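Local coordinates for protein acetyltransferase (Agrobacterium tumefaciens, PDB 2FSR) that probably transfers an acetyl group from acetyl-CoA to an acceptor substrate, as a member of the GNAT acetyltransferase family, at residues A[175-178]-A[183-186]. Residues are numbered along the deposited sequence; the frame is centred on the assembly and turned at random.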
loop_
_atom_site.group_PDB
_atom_site.type_symbol
_atom_site.label_atom_id
_atom_site.label_comp_id
_atom_site.label_asym_id
_atom_site.label_seq_id
_atom_site.Cartn_x
_atom_site.Cartn_y
_atom_site.Cartn_z
ATOM N N ALA A 175 7.450 18.915 -0.012
ATOM C CA ALA A 175 6.192 18.227 -0.303
ATOM C C ALA A 175 5.152 18.552 0.765
ATOM O O ALA A 175 5.488 18.637 1.954
ATOM C CB ALA A 175 6.400 16.713 -0.390
ATOM N N PRO A 176 3.885 18.712 0.355
ATOM C CA PRO A 176 2.836 18.898 1.339
ATOM C C PRO A 176 2.627 17.620 2.150
ATOM O O PRO A 176 2.972 16.527 1.706
ATOM C CB PRO A 176 1.590 19.185 0.481
ATOM C CG PRO A 176 1.865 18.543 -0.812
ATOM C CD PRO A 176 3.355 18.698 -1.025
ATOM N N ARG A 177 2.054 17.771 3.336
ATOM C CA ARG A 177 1.870 16.641 4.232
ATOM C C ARG A 177 0.881 17.079 5.297
ATOM O O ARG A 177 0.851 18.251 5.689
ATOM C CB ARG A 177 3.206 16.234 4.882
ATOM C CG ARG A 177 3.840 17.301 5.775
ATOM C CD ARG A 177 5.347 17.095 5.917
ATOM N NE ARG A 177 6.025 17.419 4.664
ATOM C CZ ARG A 177 7.262 17.065 4.333
ATOM N NH1 ARG A 177 8.027 16.340 5.145
ATOM N NH2 ARG A 177 7.736 17.428 3.155
ATOM N N SER A 178 0.103 16.121 5.787
ATOM C CA SER A 178 -0.916 16.385 6.795
ATOM C C SER A 178 -0.349 16.537 8.204
ATOM O O SER A 178 -0.886 17.301 9.011
ATOM C CB SER A 178 -1.969 15.284 6.763
ATOM O OG SER A 178 -2.503 15.152 5.461
ATOM N N LEU A 183 8.086 12.825 7.443
ATOM C CA LEU A 183 8.968 12.915 6.296
ATOM C C LEU A 183 8.183 12.500 5.052
ATOM O O LEU A 183 7.218 11.728 5.138
ATOM C CB LEU A 183 10.173 11.996 6.481
ATOM C CG LEU A 183 10.978 12.220 7.770
ATOM C CD1 LEU A 183 12.126 11.233 7.779
ATOM C CD2 LEU A 183 11.463 13.649 7.932
ATOM N N VAL A 184 8.611 12.998 3.895
ATOM C CA VAL A 184 8.015 12.577 2.628
ATOM C C VAL A 184 9.096 12.062 1.704
ATOM O O VAL A 184 10.002 12.813 1.319
ATOM C CB VAL A 184 7.277 13.722 1.922
ATOM C CG1 VAL A 184 6.657 13.232 0.632
ATOM C CG2 VAL A 184 6.196 14.289 2.824
ATOM N N TYR A 185 9.005 10.784 1.371
ATOM C CA TYR A 185 9.822 10.215 0.309
ATOM C C TYR A 185 9.109 10.326 -1.022
ATOM O O TYR A 185 7.914 10.077 -1.098
ATOM C CB TYR A 185 10.138 8.746 0.608
ATOM C CG TYR A 185 11.215 8.575 1.650
ATOM C CD1 TYR A 185 12.546 8.582 1.271
ATOM C CD2 TYR A 185 10.908 8.425 2.994
ATOM C CE1 TYR A 185 13.559 8.415 2.193
ATOM C CE2 TYR A 185 11.925 8.279 3.949
ATOM C CZ TYR A 185 13.247 8.278 3.522
ATOM O OH TYR A 185 14.261 8.138 4.444
ATOM N N ARG A 186 9.850 10.700 -2.059
ATOM C CA ARG A 186 9.271 10.794 -3.395
ATOM C C ARG A 186 9.956 9.827 -4.361
ATOM O O ARG A 186 11.185 9.649 -4.303
ATOM C CB ARG A 186 9.349 12.226 -3.922
ATOM C CG ARG A 186 8.629 12.413 -5.267
ATOM C CD ARG A 186 8.609 13.864 -5.725
ATOM N NE ARG A 186 8.008 14.765 -4.753
ATOM C CZ ARG A 186 6.692 14.989 -4.618
ATOM N NH1 ARG A 186 5.809 14.365 -5.395
ATOM N NH2 ARG A 186 6.261 15.845 -3.701
HETATM O O HOH W 1 10.831 15.496 4.060
#
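A175 and V184 bring the two backbones closest, 6.6 Å between their CA atoms, where the irregular loop segment 175-178 passes over strand 183-186, the middle strand of a three-stranded antiparallel sheet. V184 carries most of the contact. Its CG2 sits over the centre of one face of the R177 guanidinium, 3.3 Å from R177 CZ, while its CG1, anti to the backbone N (chi1 -179°), meets A175 CB at 3.6 Å. R177 is bent back by chi3 (71°), which turns its guanidinium onto the loop's own carbonyl: R177 NE and NH2 both donate to A175 O, at 3.0 and 2.8 Å, and that oxygen lies within about 6° of the guanidinium plane. The fork fixes the rotation of the flat group and leaves its face for the valine methyl. R177 NH2 also reaches the carbonyl of D172 and NH1 that of D182; a water accepts from R177 NH1 at 3.1 Å and, weakly, from V184 N. The same A175 CB is also met by R186 NH2, at 3.4 Å, but the polar partners of R186 are E112 and D172, by salt bridges, and T148. Direct contact between the segments is therefore van der Waals packing, while the polar bonds of R177 named here go to main-chain oxygens and a water, tying together several carbonyls of the connection between strands 170-171 and 183-187 as its face packs on V184.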